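Local coordinates for PTS system, nitrogen regulatory IIA protein (PDB 2A0J) that probably acts as a IIA-type phosphoryl carrier of the nitrogen branch of the phosphotransferase system, linking phosphate transfer to regulation of nitrogen metabolism, at residues Thr77-Arg82 / Ile100-Val105; Arg24-Ala29 / Cys47-Glu52; Leu8-Ile13 / Glu141-Leu146; Met17-Lys22 / Ile81-Pro86. All coordinates share one frame; numbering follows the deposited sequence.

Contact 1: Thr77-Arg82 / Ile100-Val105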
loop_
_atom_site.group_PDB
_atom_site.type_symbol
_atom_site.label_atom_id
_atom_site.label_comp_id
_atom_site.label_asym_id
_atom_site.label_seq_id
_atom_site.Cartn_x
_atom_site.Cartn_y
_atom_site.Cartn_z
ATOM N N THR A 77 -4.650 -5.763 -7.341
ATOM C CA THR A 77 -3.225 -5.980 -7.188
ATOM C C THR A 77 -2.730 -5.045 -6.091
ATOM O O THR A 77 -3.283 -3.959 -5.897
ATOM C CB THR A 77 -2.480 -5.695 -8.508
ATOM O OG1 THR A 77 -1.103 -6.064 -8.366
ATOM C CG2 THR A 77 -2.591 -4.216 -8.883
ATOM N N GLY A 78 -1.705 -5.474 -5.361
ATOM C CA GLY A 78 -1.177 -4.649 -4.290
ATOM C C GLY A 78 0.321 -4.769 -4.093
ATOM O O GLY A 78 1.004 -5.503 -4.810
ATOM N N ALA A 79 0.836 -4.032 -3.117
ATOM C CA ALA A 79 2.258 -4.052 -2.803
ATOM C C ALA A 79 2.440 -3.575 -1.374
ATOM O O ALA A 79 1.543 -2.956 -0.799
ATOM C CB ALA A 79 3.027 -3.144 -3.754
ATOM N N PHE A 80 3.599 -3.870 -0.797
ATOM C CA PHE A 80 3.876 -3.437 0.561
ATOM C C PHE A 80 5.271 -2.832 0.610
ATOM O O PHE A 80 6.214 -3.400 0.056
ATOM C CB PHE A 80 3.786 -4.613 1.535
ATOM C CG PHE A 80 3.903 -4.204 2.969
ATOM C CD1 PHE A 80 2.830 -3.596 3.618
ATOM C CD2 PHE A 80 5.100 -4.370 3.660
ATOM C CE1 PHE A 80 2.948 -3.152 4.935
ATOM C CE2 PHE A 80 5.228 -3.929 4.981
ATOM C CZ PHE A 80 4.147 -3.317 5.619
ATOM N N ILE A 81 5.394 -1.683 1.272
ATOM C CA ILE A 81 6.678 -0.997 1.394
ATOM C C ILE A 81 7.059 -0.615 2.819
ATOM O O ILE A 81 6.258 -0.039 3.554
ATOM C CB ILE A 81 6.711 0.303 0.577
ATOM C CG1 ILE A 81 6.472 0.007 -0.902
ATOM C CG2 ILE A 81 8.051 1.003 0.791
ATOM C CD1 ILE A 81 6.553 1.245 -1.791
ATOM N N ARG A 82 8.298 -0.935 3.188
ATOM C CA ARG A 82 8.855 -0.609 4.501
ATOM C C ARG A 82 9.989 0.370 4.201
ATOM O O ARG A 82 10.983 0.007 3.565
ATOM C CB ARG A 82 9.418 -1.860 5.185
ATOM C CG ARG A 82 8.968 -2.058 6.629
ATOM C CD ARG A 82 10.119 -1.949 7.608
ATOM N NE ARG A 82 11.201 -2.879 7.284
ATOM C CZ ARG A 82 11.262 -4.145 7.678
ATOM N NH1 ARG A 82 10.305 -4.664 8.428
ATOM N NH2 ARG A 82 12.288 -4.892 7.321
ATOM N N ILE A 100 3.743 1.122 4.267
ATOM C CA ILE A 100 2.804 1.476 3.207
ATOM C C ILE A 100 2.242 0.290 2.408
ATOM O O ILE A 100 2.990 -0.476 1.799
ATOM C CB ILE A 100 3.457 2.480 2.187
ATOM C CG1 ILE A 100 4.088 3.669 2.925
ATOM C CG2 ILE A 100 2.406 3.000 1.207
ATOM C CD1 ILE A 100 5.459 3.393 3.508
ATOM N N PHE A 101 0.917 0.145 2.416
ATOM C CA PHE A 101 0.264 -0.910 1.647
ATOM C C PHE A 101 -0.538 -0.241 0.513
ATOM O O PHE A 101 -1.463 0.530 0.772
ATOM C CB PHE A 101 -0.663 -1.751 2.541
ATOM C CG PHE A 101 -1.161 -3.012 1.879
ATOM C CD1 PHE A 101 -2.069 -2.952 0.820
ATOM C CD2 PHE A 101 -0.679 -4.256 2.275
ATOM C CE1 PHE A 101 -2.486 -4.113 0.162
ATOM C CE2 PHE A 101 -1.089 -5.428 1.623
ATOM C CZ PHE A 101 -1.992 -5.354 0.565
ATOM N N ILE A 102 -0.168 -0.522 -0.737
ATOM C CA ILE A 102 -0.857 0.069 -1.888
ATOM C C ILE A 102 -1.788 -0.939 -2.532
ATOM O O ILE A 102 -1.438 -2.104 -2.678
ATOM C CB ILE A 102 0.123 0.550 -2.983
ATOM C CG1 ILE A 102 1.269 1.356 -2.368
ATOM C CG2 ILE A 102 -0.625 1.393 -4.003
ATOM C CD1 ILE A 102 2.383 0.496 -1.771
ATOM N N LEU A 103 -2.973 -0.485 -2.920
ATOM C CA LEU A 103 -3.954 -1.353 -3.558
ATOM C C LEU A 103 -4.583 -0.726 -4.798
ATOM O O LEU A 103 -5.085 0.396 -4.742
ATOM C CB LEU A 103 -5.074 -1.706 -2.578
ATOM C CG LEU A 103 -6.133 -2.638 -3.180
ATOM C CD1 LEU A 103 -5.501 -3.994 -3.460
ATOM C CD2 LEU A 103 -7.312 -2.793 -2.243
ATOM N N LEU A 104 -4.548 -1.460 -5.910
ATOM C CA LEU A 104 -5.151 -1.018 -7.173
ATOM C C LEU A 104 -6.303 -1.986 -7.482
ATOM O O LEU A 104 -6.086 -3.188 -7.656
ATOM C CB LEU A 104 -4.137 -1.070 -8.313
ATOM C CG LEU A 104 -3.769 0.224 -9.033
ATOM C CD1 LEU A 104 -3.047 -0.160 -10.325
ATOM C CD2 LEU A 104 -5.011 1.065 -9.344
ATOM N N VAL A 105 -7.524 -1.468 -7.564
ATOM C CA VAL A 105 -8.669 -2.330 -7.816
ATOM C C VAL A 105 -9.459 -2.030 -9.087
ATOM O O VAL A 105 -9.485 -0.896 -9.569
ATOM C CB VAL A 105 -9.648 -2.289 -6.613
ATOM C CG1 VAL A 105 -8.938 -2.767 -5.360
ATOM C CG2 VAL A 105 -10.179 -0.870 -6.399
#

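Contact 2: Arg24-Ala29 / Cys47-Glu52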
loop_
_atom_site.group_PDB
_atom_site.type_symbol
_atom_site.label_atom_id
_atom_site.label_comp_id
_atom_site.label_asym_id
_atom_site.label_seq_id
_atom_site.Cartn_x
_atom_site.Cartn_y
_atom_site.Cartn_z
ATOM N N ARG A 24 7.886 10.691 -4.347
ATOM C CA ARG A 24 8.870 9.687 -4.736
ATOM C C ARG A 24 8.298 8.299 -4.467
ATOM O O ARG A 24 8.326 7.420 -5.328
ATOM C CB ARG A 24 10.154 9.895 -3.927
ATOM C CG ARG A 24 11.429 9.373 -4.574
ATOM C CD ARG A 24 11.367 7.882 -4.853
ATOM N NE ARG A 24 11.452 7.602 -6.285
ATOM C CZ ARG A 24 12.547 7.770 -7.020
ATOM N NH1 ARG A 24 13.666 8.214 -6.459
ATOM N NH2 ARG A 24 12.521 7.504 -8.319
ATOM N N LEU A 25 7.776 8.117 -3.261
ATOM C CA LEU A 25 7.180 6.859 -2.850
ATOM C C LEU A 25 6.084 6.429 -3.843
ATOM O O LEU A 25 5.987 5.255 -4.219
ATOM C CB LEU A 25 6.596 7.032 -1.443
ATOM C CG LEU A 25 6.012 5.843 -0.677
ATOM C CD1 LEU A 25 7.072 4.779 -0.461
ATOM C CD2 LEU A 25 5.482 6.334 0.663
ATOM N N PHE A 26 5.260 7.384 -4.270
ATOM C CA PHE A 26 4.182 7.080 -5.209
ATOM C C PHE A 26 4.708 6.728 -6.600
ATOM O O PHE A 26 4.114 5.911 -7.306
ATOM C CB PHE A 26 3.190 8.253 -5.294
ATOM C CG PHE A 26 2.073 8.185 -4.278
ATOM C CD1 PHE A 26 2.339 8.258 -2.917
ATOM C CD2 PHE A 26 0.752 8.046 -4.686
ATOM C CE1 PHE A 26 1.306 8.191 -1.979
ATOM C CE2 PHE A 26 -0.287 7.977 -3.754
ATOM C CZ PHE A 26 -0.010 8.050 -2.402
ATOM N N GLU A 27 5.814 7.341 -7.003
ATOM C CA GLU A 27 6.382 7.031 -8.311
ATOM C C GLU A 27 6.873 5.592 -8.327
ATOM O O GLU A 27 6.626 4.856 -9.275
ATOM C CB GLU A 27 7.529 7.982 -8.641
ATOM C CG GLU A 27 7.060 9.356 -9.084
ATOM C CD GLU A 27 8.206 10.301 -9.359
ATOM O OE1 GLU A 27 7.943 11.420 -9.842
ATOM O OE2 GLU A 27 9.368 9.928 -9.089
ATOM N N GLU A 28 7.556 5.195 -7.261
ATOM C CA GLU A 28 8.067 3.841 -7.144
ATOM C C GLU A 28 6.927 2.815 -7.125
ATOM O O GLU A 28 7.098 1.679 -7.574
ATOM C CB GLU A 28 8.903 3.710 -5.870
ATOM C CG GLU A 28 10.322 3.218 -6.120
ATOM C CD GLU A 28 10.361 1.839 -6.752
ATOM O OE1 GLU A 28 9.969 0.858 -6.086
ATOM O OE2 GLU A 28 10.784 1.737 -7.922
ATOM N N ALA A 29 5.770 3.213 -6.602
ATOM C CA ALA A 29 4.619 2.319 -6.539
ATOM C C ALA A 29 4.088 2.058 -7.946
ATOM O O ALA A 29 3.771 0.919 -8.292
ATOM C CB ALA A 29 3.527 2.921 -5.665
ATOM N N CYS A 47 -3.609 7.436 -10.868
ATOM C CA CYS A 47 -4.719 6.795 -10.209
ATOM C C CYS A 47 -4.595 6.872 -8.680
ATOM O O CYS A 47 -5.566 7.174 -7.987
ATOM C CB CYS A 47 -4.801 5.344 -10.679
ATOM S SG CYS A 47 -6.272 4.514 -10.148
ATOM N N LEU A 48 -3.405 6.605 -8.156
ATOM C CA LEU A 48 -3.182 6.661 -6.712
ATOM C C LEU A 48 -3.224 8.099 -6.194
ATOM O O LEU A 48 -3.748 8.361 -5.107
ATOM C CB LEU A 48 -1.827 6.042 -6.363
ATOM C CG LEU A 48 -1.539 4.642 -6.921
ATOM C CD1 LEU A 48 -0.119 4.243 -6.538
ATOM C CD2 LEU A 48 -2.570 3.623 -6.402
ATOM N N PHE A 49 -2.674 9.021 -6.985
ATOM C CA PHE A 49 -2.614 10.439 -6.634
ATOM C C PHE A 49 -3.957 11.160 -6.788
ATOM O O PHE A 49 -4.204 12.178 -6.137
ATOM C CB PHE A 49 -1.545 11.141 -7.483
ATOM C CG PHE A 49 -0.563 11.968 -6.676
ATOM C CD1 PHE A 49 0.172 11.395 -5.636
ATOM C CD2 PHE A 49 -0.350 13.314 -6.976
ATOM C CE1 PHE A 49 1.104 12.148 -4.910
ATOM C CE2 PHE A 49 0.579 14.073 -6.255
ATOM C CZ PHE A 49 1.305 13.485 -5.222
ATOM N N ALA A 50 -4.824 10.642 -7.649
ATOM C CA ALA A 50 -6.130 11.251 -7.841
ATOM C C ALA A 50 -6.906 11.106 -6.531
ATOM O O ALA A 50 -7.747 11.942 -6.185
ATOM C CB ALA A 50 -6.873 10.555 -8.982
ATOM N N ARG A 51 -6.596 10.039 -5.804
ATOM C CA ARG A 51 -7.243 9.738 -4.529
ATOM C C ARG A 51 -6.585 10.456 -3.354
ATOM O O ARG A 51 -7.271 11.011 -2.494
ATOM C CB ARG A 51 -7.222 8.224 -4.279
ATOM C CG ARG A 51 -7.657 7.822 -2.879
ATOM C CD ARG A 51 -9.078 8.291 -2.579
ATOM N NE ARG A 51 -9.447 8.009 -1.196
ATOM C CZ ARG A 51 -8.966 8.666 -0.144
ATOM N NH1 ARG A 51 -8.094 9.663 -0.305
ATOM N NH2 ARG A 51 -9.345 8.308 1.074
ATOM N N GLU A 52 -5.255 10.426 -3.326
ATOM C CA GLU A 52 -4.460 11.064 -2.275
ATOM C C GLU A 52 -4.812 12.550 -2.269
ATOM O O GLU A 52 -4.717 13.234 -1.255
ATOM C CB GLU A 52 -2.968 10.859 -2.582
ATOM C CG GLU A 52 -2.034 10.887 -1.384
ATOM C CD GLU A 52 -2.402 9.875 -0.309
ATOM O OE1 GLU A 52 -2.776 8.732 -0.659
ATOM O OE2 GLU A 52 -2.301 10.220 0.891
#

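Contact 3: Leu8-Ile13 / Glu141-Leu146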
loop_
_atom_site.group_PDB
_atom_site.type_symbol
_atom_site.label_atom_id
_atom_site.label_comp_id
_atom_site.label_asym_id
_atom_site.label_seq_id
_atom_site.Cartn_x
_atom_site.Cartn_y
_atom_site.Cartn_z
ATOM N N LEU A 8 -0.620 -10.286 -3.038
ATOM C CA LEU A 8 0.675 -9.838 -2.535
ATOM C C LEU A 8 1.823 -10.860 -2.624
ATOM O O LEU A 8 2.174 -11.495 -1.633
ATOM C CB LEU A 8 0.521 -9.364 -1.081
ATOM C CG LEU A 8 1.653 -8.523 -0.478
ATOM C CD1 LEU A 8 1.725 -7.187 -1.200
ATOM C CD2 LEU A 8 1.413 -8.302 1.006
ATOM N N PRO A 9 2.407 -11.045 -3.823
ATOM C CA PRO A 9 3.513 -11.995 -3.938
ATOM C C PRO A 9 4.763 -11.354 -3.332
ATOM O O PRO A 9 4.791 -10.151 -3.082
ATOM C CB PRO A 9 3.636 -12.197 -5.443
ATOM C CG PRO A 9 3.239 -10.885 -5.976
ATOM C CD PRO A 9 2.012 -10.562 -5.156
ATOM N N LEU A 10 5.792 -12.155 -3.093
ATOM C CA LEU A 10 7.028 -11.648 -2.508
ATOM C C LEU A 10 7.699 -10.630 -3.428
ATOM O O LEU A 10 8.461 -9.778 -2.971
ATOM C CB LEU A 10 7.974 -12.816 -2.223
ATOM C CG LEU A 10 7.393 -13.849 -1.248
ATOM C CD1 LEU A 10 8.269 -15.093 -1.203
ATOM C CD2 LEU A 10 7.285 -13.228 0.127
ATOM N N SER A 11 7.406 -10.724 -4.723
ATOM C CA SER A 11 7.961 -9.807 -5.718
ATOM C C SER A 11 7.350 -8.398 -5.603
ATOM O O SER A 11 7.845 -7.456 -6.218
ATOM C CB SER A 11 7.704 -10.346 -7.129
ATOM O OG SER A 11 6.319 -10.304 -7.431
ATOM N N HIS A 12 6.272 -8.268 -4.830
ATOM C CA HIS A 12 5.601 -6.976 -4.639
ATOM C C HIS A 12 5.849 -6.383 -3.247
ATOM O O HIS A 12 5.120 -5.496 -2.805
ATOM C CB HIS A 12 4.089 -7.118 -4.855
ATOM C CG HIS A 12 3.694 -7.342 -6.284
ATOM N ND1 HIS A 12 2.393 -7.588 -6.667
ATOM C CD2 HIS A 12 4.429 -7.364 -7.421
ATOM C CE1 HIS A 12 2.346 -7.754 -7.976
ATOM N NE2 HIS A 12 3.569 -7.623 -8.457
ATOM N N ILE A 13 6.886 -6.878 -2.574
ATOM C CA ILE A 13 7.250 -6.426 -1.238
ATOM C C ILE A 13 8.661 -5.844 -1.210
ATOM O O ILE A 13 9.594 -6.460 -1.712
ATOM C CB ILE A 13 7.173 -7.589 -0.242
ATOM C CG1 ILE A 13 5.737 -8.121 -0.197
ATOM C CG2 ILE A 13 7.668 -7.143 1.131
ATOM C CD1 ILE A 13 5.573 -9.375 0.619
ATOM N N GLU A 141 7.937 -13.309 6.177
ATOM C CA GLU A 141 7.378 -12.984 7.487
ATOM C C GLU A 141 6.323 -11.887 7.305
ATOM O O GLU A 141 5.262 -11.918 7.937
ATOM C CB GLU A 141 8.476 -12.493 8.437
ATOM C CG GLU A 141 9.467 -13.568 8.857
ATOM C CD GLU A 141 10.732 -12.996 9.470
ATOM O OE1 GLU A 141 11.483 -12.307 8.747
ATOM O OE2 GLU A 141 10.980 -13.234 10.673
ATOM N N VAL A 142 6.618 -10.914 6.442
ATOM C CA VAL A 142 5.665 -9.840 6.180
ATOM C C VAL A 142 4.342 -10.413 5.669
ATOM O O VAL A 142 3.270 -10.024 6.136
ATOM C CB VAL A 142 6.213 -8.845 5.144
ATOM C CG1 VAL A 142 5.130 -7.865 4.730
ATOM C CG2 VAL A 142 7.399 -8.100 5.734
ATOM N N ARG A 143 4.422 -11.338 4.715
ATOM C CA ARG A 143 3.222 -11.960 4.162
ATOM C C ARG A 143 2.470 -12.736 5.231
ATOM O O ARG A 143 1.252 -12.626 5.344
ATOM C CB ARG A 143 3.572 -12.915 3.013
ATOM C CG ARG A 143 3.939 -12.238 1.707
ATOM C CD ARG A 143 4.136 -13.248 0.579
ATOM N NE ARG A 143 2.897 -13.902 0.159
ATOM C CZ ARG A 143 2.430 -15.032 0.672
ATOM N NH1 ARG A 143 3.095 -15.657 1.632
ATOM N NH2 ARG A 143 1.290 -15.538 0.220
ATOM N N ALA A 144 3.205 -13.529 6.005
ATOM C CA ALA A 144 2.614 -14.336 7.063
ATOM C C ALA A 144 1.813 -13.457 8.013
ATOM O O ALA A 144 0.709 -13.815 8.420
ATOM C CB ALA A 144 3.711 -15.088 7.831
ATOM N N ILE A 145 2.369 -12.303 8.366
ATOM C CA ILE A 145 1.677 -11.392 9.263
ATOM C C ILE A 145 0.458 -10.768 8.582
ATOM O O ILE A 145 -0.634 -10.750 9.144
ATOM C CB ILE A 145 2.616 -10.265 9.750
ATOM C CG1 ILE A 145 3.785 -10.870 10.534
ATOM C CG2 ILE A 145 1.834 -9.269 10.606
ATOM C CD1 ILE A 145 4.914 -9.896 10.815
ATOM N N LEU A 146 0.635 -10.275 7.362
ATOM C CA LEU A 146 -0.468 -9.646 6.649
ATOM C C LEU A 146 -1.588 -10.606 6.254
ATOM O O LEU A 146 -2.650 -10.171 5.816
ATOM C CB LEU A 146 0.051 -8.920 5.408
ATOM C CG LEU A 146 0.988 -7.736 5.654
ATOM C CD1 LEU A 146 1.380 -7.103 4.326
ATOM C CD2 LEU A 146 0.302 -6.722 6.543
#

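Contact 4: Met17-Lys22 / Ile81-Pro86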
loop_
_atom_site.group_PDB
_atom_site.type_symbol
_atom_site.label_atom_id
_atom_site.label_comp_id
_atom_site.label_asym_id
_atom_site.label_seq_id
_atom_site.Cartn_x
_atom_site.Cartn_y
_atom_site.Cartn_z
ATOM N N MET A 17 13.349 0.437 1.478
ATOM C CA MET A 17 13.389 1.475 0.451
ATOM C C MET A 17 13.853 2.844 0.951
ATOM O O MET A 17 13.336 3.377 1.930
ATOM C CB MET A 17 12.013 1.617 -0.203
ATOM C CG MET A 17 11.953 2.689 -1.288
ATOM S SD MET A 17 10.276 3.001 -1.881
ATOM C CE MET A 17 10.099 1.672 -3.043
ATOM N N GLU A 18 14.845 3.400 0.269
ATOM C CA GLU A 18 15.376 4.708 0.608
ATOM C C GLU A 18 14.571 5.723 -0.196
ATOM O O GLU A 18 14.791 5.904 -1.396
ATOM C CB GLU A 18 16.857 4.776 0.231
ATOM C CG GLU A 18 17.498 6.136 0.428
ATOM C CD GLU A 18 18.977 6.119 0.095
ATOM O OE1 GLU A 18 19.736 5.432 0.812
ATOM O OE2 GLU A 18 19.381 6.783 -0.882
ATOM N N VAL A 19 13.626 6.379 0.461
ATOM C CA VAL A 19 12.785 7.351 -0.224
ATOM C C VAL A 19 12.664 8.644 0.578
ATOM O O VAL A 19 12.496 8.616 1.800
ATOM C CB VAL A 19 11.377 6.742 -0.515
ATOM C CG1 VAL A 19 10.768 6.185 0.764
ATOM C CG2 VAL A 19 10.467 7.784 -1.119
ATOM N N GLY A 20 12.755 9.773 -0.124
ATOM C CA GLY A 20 12.680 11.071 0.526
ATOM C C GLY A 20 11.320 11.746 0.571
ATOM O O GLY A 20 10.980 12.386 1.565
ATOM N N SER A 21 10.533 11.621 -0.491
ATOM C CA SER A 21 9.226 12.259 -0.498
ATOM C C SER A 21 8.090 11.296 -0.797
ATOM O O SER A 21 8.311 10.180 -1.279
ATOM C CB SER A 21 9.199 13.397 -1.513
ATOM O OG SER A 21 9.399 12.905 -2.826
ATOM N N LYS A 22 6.876 11.752 -0.495
ATOM C CA LYS A 22 5.648 10.994 -0.714
ATOM C C LYS A 22 5.418 10.882 -2.222
ATOM O O LYS A 22 4.817 9.926 -2.708
ATOM C CB LYS A 22 4.483 11.728 -0.048
ATOM C CG LYS A 22 3.181 10.957 0.023
ATOM C CD LYS A 22 2.129 11.822 0.690
ATOM C CE LYS A 22 0.824 11.089 0.879
ATOM N NZ LYS A 22 -0.175 11.946 1.584
ATOM N N ILE A 81 5.394 -1.683 1.272
ATOM C CA ILE A 81 6.678 -0.997 1.394
ATOM C C ILE A 81 7.059 -0.615 2.819
ATOM O O ILE A 81 6.258 -0.039 3.554
ATOM C CB ILE A 81 6.711 0.303 0.577
ATOM C CG1 ILE A 81 6.472 0.007 -0.902
ATOM C CG2 ILE A 81 8.051 1.003 0.791
ATOM C CD1 ILE A 81 6.553 1.245 -1.791
ATOM N N ARG A 82 8.298 -0.935 3.188
ATOM C CA ARG A 82 8.855 -0.609 4.501
ATOM C C ARG A 82 9.989 0.370 4.201
ATOM O O ARG A 82 10.983 0.007 3.565
ATOM C CB ARG A 82 9.418 -1.860 5.185
ATOM C CG ARG A 82 8.968 -2.058 6.629
ATOM C CD ARG A 82 10.119 -1.949 7.608
ATOM N NE ARG A 82 11.201 -2.879 7.284
ATOM C CZ ARG A 82 11.262 -4.145 7.678
ATOM N NH1 ARG A 82 10.305 -4.664 8.428
ATOM N NH2 ARG A 82 12.288 -4.892 7.321
ATOM N N THR A 83 9.821 1.614 4.642
ATOM C CA THR A 83 10.808 2.658 4.399
ATOM C C THR A 83 11.999 2.596 5.360
ATOM O O THR A 83 11.862 2.192 6.512
ATOM C CB THR A 83 10.138 4.058 4.481
ATOM O OG1 THR A 83 9.480 4.208 5.749
ATOM C CG2 THR A 83 9.098 4.222 3.357
ATOM N N ARG A 84 13.175 2.979 4.873
ATOM C CA ARG A 84 14.371 2.976 5.707
ATOM C C ARG A 84 14.203 4.054 6.772
ATOM O O ARG A 84 14.626 3.891 7.918
ATOM C CB ARG A 84 15.612 3.273 4.866
ATOM C CG ARG A 84 16.913 3.162 5.644
ATOM C CD ARG A 84 18.115 3.403 4.745
ATOM N NE ARG A 84 18.058 2.564 3.554
ATOM C CZ ARG A 84 18.982 2.550 2.601
ATOM N NH1 ARG A 84 20.046 3.336 2.700
ATOM N NH2 ARG A 84 18.838 1.756 1.551
ATOM N N GLU A 85 13.571 5.154 6.371
ATOM C CA GLU A 85 13.310 6.284 7.252
ATOM C C GLU A 85 11.840 6.678 7.105
ATOM O O GLU A 85 11.249 6.489 6.050
ATOM C CB GLU A 85 14.198 7.470 6.862
ATOM C CG GLU A 85 15.141 7.961 7.950
ATOM C CD GLU A 85 16.272 6.997 8.237
ATOM O OE1 GLU A 85 16.006 5.899 8.763
ATOM O OE2 GLU A 85 17.433 7.339 7.931
ATOM N N PRO A 86 11.227 7.212 8.171
ATOM C CA PRO A 86 9.814 7.608 8.062
ATOM C C PRO A 86 9.622 8.706 7.002
ATOM O O PRO A 86 10.539 9.477 6.714
ATOM C CB PRO A 86 9.482 8.083 9.477
ATOM C CG PRO A 86 10.390 7.203 10.343
ATOM C CD PRO A 86 11.689 7.250 9.574
HETATM O O HOH W 1 13.118 6.222 3.355
#

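Contact 1: Thr77-Arg82 / Ile100-Val105
Phe80 and Phe101 are matched across the strands as a non-hydrogen-bonded pair in the two central strands of the mixed sheet on which this EIIA type 2 fold is built. The strands run antiparallel, at 166° between their directions, and are held by three reciprocal pairs of backbone bonds: Thr77 with Leu104, Ala79 with Ile102, and Ile81 with Ile100. The Leu104 N to Thr77 O bond, 2.8 Å long, is almost straight.

Phe101 can be followed outward. Its CB lies 4.1 Å from Phe80 CD1. CG stands anti to the backbone N (chi1 -169°), and from there the ring passes over the carbonyl of the opposite strand, with Ala79 O 3.8 Å from CG and displaced toward the rim of the ring face. CD1 and CD2 each lie 4.0 Å from Ala79 O, and CD2 also comes 3.8 Å from Phe80 CD1, near the plane of the Phe80 ring and at its edge. The two side chains cross at about a right angle, and Leu146 of helix 139-146 touches both, so large flat residues suit this face.

On the other face Thr77, Ala79 and Ile81 lie opposite Leu104, Ile102 and Ile100 beneath helices 22-33 and 41-52. Branched aliphatic residues suit a buried strand; Ile81 CB and Ile100 CB are 4.2 Å apart. Thr77 lays its methyl CG2 3.6 Å from Leu104 CB, while its hydroxyl is satisfied by Glu36. Gly78 suits its place because Ile102 O and the Phe101 ring occupy the side where a side chain would project; its CA lies 3.0 Å from Ile102 O.

Contact 2: Arg24-Ala29 / Cys47-Glu52
Phe26 reaches from helix 22-33 to helix 41-52 and meets three residues there at once. The packing is tight round its ring. CE2 lies 3.6 Å from Leu48 CB, an approach oblique to the ring, while Phe49 presents its edge to one ring face: the pair is T-shaped, with planes 72° apart and centroids separated by 5.3 Å. Phe49 CD1 comes to 3.5 Å from Phe26 CD2. At the far end of the ring, CZ meets Glu52 OE1 at 3.3 Å, the oxygen sitting at the edge and near the ring plane, where the slightly positive ring hydrogens would favour it.

The helices are neighbours in the layer that covers one side of the central sheet in this alpha/beta fold, and the segments 24-29 and 47-52 run roughly antiparallel at 143°. With the segment axes 10.6 Å apart at closest approach, a residue as long as phenylalanine is well suited to bridge the gap.

Elsewhere the contact is sparser. Nearer the sheet, the short Ala29 offers its CB to Leu48 CD1 at 4.0 Å, and Leu48 goes on to touch Ile102 of strand 97-106. Leu48 and Ala29 are buried, as apolar residues under a sheet should be, whereas Phe49 and Glu52 remain partly exposed. The Glu52 chain bends at chi2 (56°), and its carboxylate finds firm partners outside: OE1 accepts from Thr57, and OE2 forms a salt bridge with Lys22.

Contact 3: Leu8-Ile13 / Glu141-Leu146
Arg143 crosses Ile13 at about a right angle, its aliphatic part touching the isoleucine tip and its guanidinium going on to the backbone of Leu8. The contact joins the two ends of the chain in this EIIA type 2 fold: the last helix, 139-146, lies against the loop that leads from helix 3-7 into the edge strand 13-17. Arginine serves well at this partly exposed margin because it has both an apolar stem and a polar end.

Ile13 CD1 rests 3.5 Å from Arg143 CG. Past that point the arginine chain bends, chi3 of 69° turning NE aside from the run of the stem. NE then donates to Leu8 O at 3.1 Å. The oxygen lies close to the guanidinium plane, at its edge, but the bond is distinctly bent, with 140° at the hydrogen.

Val142, one residue before Arg143 on the helix, takes a looser part; its CG1 is 4.4 Å from Ile13 CD1. Deeper in, two leucines carry the contact. Both are buried, in keeping with their purely apolar side chains, and Leu146 continues onto Phe80 of strand 77-83 and Leu133 of helix 127-135. Leu8 and Leu146 are again set at about a right angle and meet methyl to methyl, Leu8 CD2 lying 3.5 Å from Leu146 CD1.

Contact 4: Met17-Lys22 / Ile81-Pro86
Met17 and Thr83 form a parallel bridge, with two backbone bonds on Met17. Its N donates to Arg82 O at 3.2 Å, and its O accepts from Arg84 N at 3.0 Å, the donor standing well above the carbonyl plane. A water adds to this link, accepting from Val19 N and from Glu85 N.

Charge acts at the exposed end. Glu18 OE1 and Arg84 NH1 form a salt bridge of 2.8 Å with the carboxylate and guanidinium planes 78° apart, while Glu18 CB sits over the centre of one guanidinium face. Arg84 has a second partner, since its NE pairs with Asp16. Two long, flexible charged residues suit this solvent-facing spot.

Apolar contacts lie beneath. The flexible Met17 chain turns at chi3 (-82°), which sets CE 3.8 Å from Ile81 CD1, and Val19 CG1 lies 3.7 Å from Thr83 CG2. The threonine is two-sided: its methyl packs while OG1 donates to Glu85 O.

Segment 17-22 is the strand-to-helix connection that leads from edge strand 13-17, parallel to its neighbour 77-83, into helix 22-33, whose N-cap is Ser21, an arrangement common in alpha/beta folds.

Overall arrangement
Contact 1 is the middle of the sheet, its centre about 3 Å from the centre of the chain, and the other three lie round it. Contact 2 belongs to the helices on one side, 11 Å from contact 1 centre to centre, with Leu25, Cys47 and Leu48 resting on Ile100, Leu104 and Ile102. Contact 3 covers the opposite side, about 20 Å from contact 2 between centres. Contact 4 lies at the end of strand 77-83, sharing Ile81 and Arg82 with contact 1, and touches contact 2 where loop 17-22 enters helix 22-33. Along the chain contact 3 encloses the rest, contact 4 encloses contact 2, and contact 1 follows contact 2. A single compact domain thus has its first and last segments packed together over one sheet.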